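Local coordinates for protein aromatic amino acid aminotransferase I (Candida albicans WO-1, PDB 6HNU) that probably transfers amino groups from aromatic L-amino acids to 2-oxoglutarate, using pyridoxal 5'-phosphate as cofactor, at residues B[183-188]-B[215-220]; B[210-215]-B[222-227]. All coordinates share one frame; numbering follows the deposited sequence. Where two conformers were deposited one is given.

Contact 1 of 2, residues B[183-188]-B[215-220]; sequences VTMDEF and TGQNPT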
loop_
_atom_site.group_PDB
_atom_site.type_symbol
_atom_site.label_atom_id
_atom_site.label_comp_id
_atom_site.label_asym_id
_atom_site.label_seq_id
_atom_site.Cartn_x
_atom_site.Cartn_y
_atom_site.Cartn_z
ATOM N N VAL B 183 3.867 28.668 1.531
ATOM C CA VAL B 183 5.126 29.358 1.875
ATOM C C VAL B 183 5.668 29.983 0.584
ATOM O O VAL B 183 5.783 29.266 -0.410
ATOM C CB VAL B 183 6.120 28.364 2.508
ATOM C CG1 VAL B 183 7.473 28.997 2.779
ATOM C CG2 VAL B 183 5.542 27.749 3.783
ATOM N N THR B 184 6.012 31.272 0.619
ATOM C CA THR B 184 6.338 32.061 -0.579
ATOM C C THR B 184 7.684 31.584 -1.143
ATOM O O THR B 184 8.625 31.289 -0.330
ATOM C CB THR B 184 6.290 33.558 -0.296
ATOM O OG1 THR B 184 4.951 33.827 0.140
ATOM C CG2 THR B 184 6.694 34.343 -1.527
ATOM N N MET B 185 7.708 31.437 -2.465
ATOM C CA MET B 185 8.884 30.977 -3.230
ATOM C C MET B 185 9.369 32.091 -4.160
ATOM O O MET B 185 8.569 32.965 -4.544
ATOM C CB MET B 185 8.564 29.758 -4.085
ATOM C CG MET B 185 8.122 28.575 -3.264
ATOM S SD MET B 185 7.390 27.336 -4.298
ATOM C CE MET B 185 8.820 26.371 -4.790
ATOM N N ASP B 186 10.631 32.008 -4.540
ATOM C CA ASP B 186 11.124 32.690 -5.756
ATOM C C ASP B 186 11.564 31.568 -6.706
ATOM O O ASP B 186 11.159 30.415 -6.498
ATOM C CB ASP B 186 12.179 33.740 -5.396
ATOM C CG ASP B 186 13.473 33.179 -4.811
ATOM O OD1 ASP B 186 13.634 31.925 -4.777
ATOM O OD2 ASP B 186 14.289 33.995 -4.326
ATOM N N GLU B 187 12.279 31.887 -7.765
ATOM C CA GLU B 187 12.649 30.875 -8.777
ATOM C C GLU B 187 13.642 29.876 -8.166
ATOM O O GLU B 187 13.857 28.866 -8.791
ATOM C CB GLU B 187 13.213 31.522 -10.037
ATOM C CG GLU B 187 14.536 32.227 -9.819
ATOM C CD GLU B 187 14.451 33.733 -9.665
ATOM O OE1 GLU B 187 13.605 34.224 -8.839
ATOM O OE2 GLU B 187 15.261 34.408 -10.357
ATOM N N PHE B 188 14.187 30.123 -6.986
ATOM C CA PHE B 188 15.159 29.185 -6.349
ATOM C C PHE B 188 14.511 28.418 -5.196
ATOM O O PHE B 188 15.267 27.742 -4.489
ATOM C CB PHE B 188 16.413 29.935 -5.890
ATOM C CG PHE B 188 17.061 30.738 -6.990
ATOM C CD1 PHE B 188 17.611 30.104 -8.096
ATOM C CD2 PHE B 188 17.040 32.119 -6.958
ATOM C CE1 PHE B 188 18.215 30.846 -9.105
ATOM C CE2 PHE B 188 17.627 32.859 -7.975
ATOM C CZ PHE B 188 18.192 32.220 -9.052
ATOM N N THR B 215 14.602 19.082 -3.690
ATOM C CA THR B 215 15.492 18.789 -4.839
ATOM C C THR B 215 14.671 18.517 -6.100
ATOM O O THR B 215 13.960 17.494 -6.157
ATOM C CB THR B 215 16.448 17.631 -4.534
ATOM O OG1 THR B 215 17.004 17.860 -3.235
ATOM C CG2 THR B 215 17.550 17.526 -5.562
ATOM N N GLY B 216 14.764 19.374 -7.116
ATOM C CA GLY B 216 13.986 19.160 -8.351
ATOM C C GLY B 216 12.501 19.384 -8.071
ATOM O O GLY B 216 11.639 18.543 -8.506
ATOM N N GLN B 217 12.231 20.387 -7.246
ATOM C CA GLN B 217 10.901 20.756 -6.704
ATOM C C GLN B 217 9.853 20.655 -7.822
ATOM O O GLN B 217 10.132 21.086 -8.931
ATOM C CB GLN B 217 10.947 22.168 -6.152
ATOM C CG GLN B 217 9.872 22.541 -5.144
ATOM C CD GLN B 217 8.533 22.945 -5.730
ATOM O OE1 GLN B 217 8.426 23.389 -6.876
ATOM N NE2 GLN B 217 7.492 22.769 -4.925
ATOM N N ASN B 218 8.703 20.033 -7.528
ATOM C CA ASN B 218 7.576 19.893 -8.478
ATOM C C ASN B 218 6.531 20.935 -8.074
ATOM O O ASN B 218 5.954 20.795 -6.991
ATOM C CB ASN B 218 7.040 18.465 -8.414
ATOM C CG ASN B 218 5.879 18.178 -9.335
ATOM O OD1 ASN B 218 5.503 19.008 -10.154
ATOM N ND2 ASN B 218 5.347 16.973 -9.256
ATOM N N PRO B 219 6.173 21.953 -8.901
ATOM C CA PRO B 219 6.521 22.088 -10.322
ATOM C C PRO B 219 7.655 23.032 -10.761
ATOM O O PRO B 219 7.904 23.100 -11.943
ATOM C CB PRO B 219 5.223 22.774 -10.818
ATOM C CG PRO B 219 4.933 23.766 -9.756
ATOM C CD PRO B 219 5.230 23.007 -8.496
ATOM N N THR B 220 8.303 23.731 -9.839
ATOM C CA THR B 220 9.179 24.902 -10.138
ATOM C C THR B 220 10.500 24.443 -10.763
ATOM O O THR B 220 11.066 25.212 -11.554
ATOM C CB THR B 220 9.397 25.794 -8.923
ATOM O OG1 THR B 220 10.143 25.027 -7.966
ATOM C CG2 THR B 220 8.102 26.317 -8.347
HETATM O O HOH W 1 12.202 28.033 -10.794
#
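Met185 lays its terminal methyl over the face of the Gln217 side-chain amide. The evidence is the spread of distances: CE of Met185 lies 3.6 Å from CD of Gln217 and 3.7 and 3.8 Å from its OE1 and NE2, which puts the methyl above the amide carbon. A bend at chi3 (88°) turns CE toward the loop, where it also meets the branch CG2 of Thr220 tip to tip at 3.6 Å. The amide beneath is fixed in rotation. Gln217 OE1 accepts from Thr220 OG1 at 2.6 Å, tilted from the carbonyl plane, and from Thr220 N at 3.0 Å, nearly straight out from the carbonyl; NE2 bonds to Tyr164 O and Glu162 OE1. A water lies 2.7 Å from Glu187 O and 3.1 Å from Thr220 O, between the two backbones. The loop 215-220 carries the Asn-Pro-Thr sequence of this aminotransferase family, with a cis peptide before Pro219, and Asn218 ND2 bonds to O3 of pyridoxal phosphate. No direct hydrogen bond joins the segments, so Met185 adds van der Waals cover to an amide whose polar atoms are already engaged, and direct cohesion here rests on van der Waals contact, not on polar bonds.

Contact 2 of 2, residues B[210-215]-B[222-227]; sequences LYTICT and SSLSAE. With PLP (pyridoxal-5'-phosphate), chain I.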
loop_
_atom_site.group_PDB
_atom_site.type_symbol
_atom_site.label_atom_id
_atom_site.label_comp_id
_atom_site.label_asym_id
_atom_site.label_seq_id
_atom_site.Cartn_x
_atom_site.Cartn_y
_atom_site.Cartn_z
ATOM N N LEU B 210 6.735 21.387 7.927
ATOM C CA LEU B 210 6.903 21.909 6.559
ATOM C C LEU B 210 7.128 20.732 5.619
ATOM O O LEU B 210 7.949 19.865 5.944
ATOM C CB LEU B 210 8.079 22.894 6.513
ATOM C CG LEU B 210 8.593 23.205 5.105
ATOM C CD1 LEU B 210 7.612 24.042 4.321
ATOM C CD2 LEU B 210 9.943 23.902 5.159
ATOM N N TYR B 211 6.352 20.697 4.541
ATOM C CA TYR B 211 6.428 19.691 3.460
ATOM C C TYR B 211 7.202 20.348 2.326
ATOM O O TYR B 211 6.724 21.340 1.802
ATOM C CB TYR B 211 5.013 19.244 3.039
ATOM C CG TYR B 211 4.950 18.418 1.776
ATOM C CD1 TYR B 211 5.449 17.126 1.742
ATOM C CD2 TYR B 211 4.425 18.935 0.604
ATOM C CE1 TYR B 211 5.446 16.372 0.588
ATOM C CE2 TYR B 211 4.398 18.201 -0.571
ATOM C CZ TYR B 211 4.928 16.918 -0.579
ATOM O OH TYR B 211 4.913 16.206 -1.731
ATOM N N THR B 212 8.352 19.791 1.951
ATOM C CA THR B 212 9.240 20.351 0.926
ATOM C C THR B 212 9.675 19.266 -0.048
ATOM O O THR B 212 10.201 18.225 0.367
ATOM C CB THR B 212 10.401 21.141 1.559
ATOM O OG1 THR B 212 11.208 21.642 0.506
ATOM C CG2 THR B 212 11.291 20.343 2.487
ATOM N N ILE B 213 9.535 19.555 -1.327
ATOM C CA ILE B 213 10.192 18.741 -2.383
ATOM C C ILE B 213 11.451 19.509 -2.752
ATOM O O ILE B 213 11.446 20.235 -3.767
ATOM C CB ILE B 213 9.219 18.537 -3.555
ATOM C CG1 ILE B 213 7.837 18.100 -3.070
ATOM C CG2 ILE B 213 9.801 17.563 -4.554
ATOM C CD1 ILE B 213 6.701 18.376 -4.035
ATOM N N CYS B 214 12.509 19.386 -1.945
ATOM C CA CYS B 214 13.525 20.437 -1.918
ATOM C C CYS B 214 14.515 20.262 -3.076
ATOM O O CYS B 214 15.192 21.234 -3.364
ATOM C CB CYS B 214 14.174 20.531 -0.553
ATOM S SG CYS B 214 14.703 18.953 0.137
ATOM N N THR B 215 14.602 19.082 -3.690
ATOM C CA THR B 215 15.492 18.789 -4.839
ATOM C C THR B 215 14.671 18.517 -6.100
ATOM O O THR B 215 13.960 17.494 -6.157
ATOM C CB THR B 215 16.448 17.631 -4.534
ATOM O OG1 THR B 215 17.004 17.860 -3.235
ATOM C CG2 THR B 215 17.550 17.526 -5.562
ATOM N N SER B 222 12.999 24.098 -9.156
ATOM C CA SER B 222 13.958 24.747 -8.246
ATOM C C SER B 222 14.623 23.697 -7.315
ATOM O O SER B 222 14.080 22.619 -7.058
ATOM C CB SER B 222 13.258 25.868 -7.475
ATOM O OG SER B 222 12.439 25.346 -6.451
ATOM N N SER B 223 15.787 23.974 -6.775
ATOM C CA SER B 223 16.360 23.118 -5.702
ATOM C C SER B 223 16.874 24.036 -4.613
ATOM O O SER B 223 17.600 25.001 -4.956
ATOM C CB SER B 223 17.471 22.201 -6.210
ATOM O OG SER B 223 17.093 21.441 -7.324
ATOM N N LEU B 224 16.507 23.817 -3.359
ATOM C CA LEU B 224 17.030 24.697 -2.289
ATOM C C LEU B 224 18.539 24.519 -2.181
ATOM O O LEU B 224 19.024 23.366 -2.108
ATOM C CB LEU B 224 16.351 24.374 -0.970
ATOM C CG LEU B 224 14.890 24.797 -0.904
ATOM C CD1 LEU B 224 14.270 24.253 0.375
ATOM C CD2 LEU B 224 14.782 26.312 -0.948
ATOM N N SER B 225 19.256 25.644 -2.206
ATOM C CA SER B 225 20.723 25.707 -1.970
ATOM C C SER B 225 21.049 25.184 -0.569
ATOM O O SER B 225 20.177 25.201 0.347
ATOM C CB SER B 225 21.198 27.141 -2.136
ATOM O OG SER B 225 20.756 27.910 -1.020
ATOM N N ALA B 226 22.293 24.759 -0.361
ATOM C CA ALA B 226 22.786 24.347 0.965
ATOM C C ALA B 226 22.528 25.480 1.960
ATOM O O ALA B 226 22.141 25.214 3.113
ATOM C CB ALA B 226 24.253 24.000 0.864
ATOM N N GLU B 227 22.706 26.726 1.529
ATOM C CA GLU B 227 22.530 27.902 2.414
ATOM C C GLU B 227 21.054 28.034 2.802
ATOM O O GLU B 227 20.779 28.288 3.967
ATOM C CB GLU B 227 23.027 29.160 1.674
ATOM C CG GLU B 227 24.513 29.189 1.336
ATOM C CD GLU B 227 25.051 28.215 0.291
ATOM O OE1 GLU B 227 24.338 27.861 -0.634
ATOM O OE2 GLU B 227 26.228 27.812 0.424
HETATM N N1 PLP I . 6.235 12.956 -4.301
HETATM C C2 PLP I . 6.405 13.875 -5.254
HETATM C C2A PLP I . 6.652 15.286 -4.850
HETATM C C3 PLP I . 6.350 13.538 -6.605
HETATM O O3 PLP I . 6.464 14.540 -7.528
HETATM C C4 PLP I . 6.090 12.199 -6.961
HETATM C C4A PLP I . 5.997 11.827 -8.371
HETATM C C5 PLP I . 5.953 11.240 -5.948
HETATM C C6 PLP I . 6.006 11.670 -4.647
HETATM C C5A PLP I . 5.601 9.805 -6.255
HETATM O O4P PLP I . 6.445 8.891 -5.502
HETATM P P PLP I . 6.262 7.355 -5.486
HETATM O O1P PLP I . 7.478 6.933 -4.693
HETATM O O2P PLP I . 6.267 6.889 -6.969
HETATM O O3P PLP I . 4.933 7.052 -4.798
#
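Cys214 and Leu224 are joined by the one direct hydrogen bond of the contact: Leu224 N donates to Cys214 O at 2.9 Å, with an N-H...O angle of 153°. The same carbonyl oxygen receives a CA-H...O contact from Ser223, whose CA lies 3.2 Å from Cys214 O, so two neighbouring residues of the returning chain converge on it. Apolar packing is carried by one branch of Leu224. With CG set beside its own backbone N (chi1 -71°), the leucine brings CD1 to 3.8 Å from Cys214 CB and 4.0 Å from Thr212 OG1, a hydroxyl bonded elsewhere to Glu162. These contacts close the loop of a beta-alpha-beta unit: strand 209-212 ends, the chain turns back, and helix 226-239 begins, with Ser225 at its N-cap and OG bonded to Arg228 N. Polar side chains near the turn look to other partners; Ser223 OG bonds to Gly216 N, and Thr215 OG1 to Glu247 and Arg229. Cofactor contacts come from side chains of 210-215 that do not touch 222-227. Ile213 CD1 makes a tight approach to C2A, the ring methyl of pyridoxal phosphate, at 3.2 Å, while Tyr211 OH, bonded to Asp246 OD2, stands 3.7 Å from that methyl.

In the fold
Both contacts involve the loop between strand 209-212 and helix 226-239, share Thr215, and have centres about 7 Å apart. Contact 2 is the buried one, with five of its six touching residues buried; in contact 1 Gln217 alone of three is. Contact 2 closes the loop on itself with a backbone hydrogen bond, whereas contact 1 sets the loop's middle against the end of strand 179-186 through a methionine methyl. They meet directly, Gln217 N lying 2.9 Å from Ser222 O, probably as a hydrogen bond. Each also borders the cofactor, but differently: contact 1 carries a polar bond to it, contact 2 packing against it.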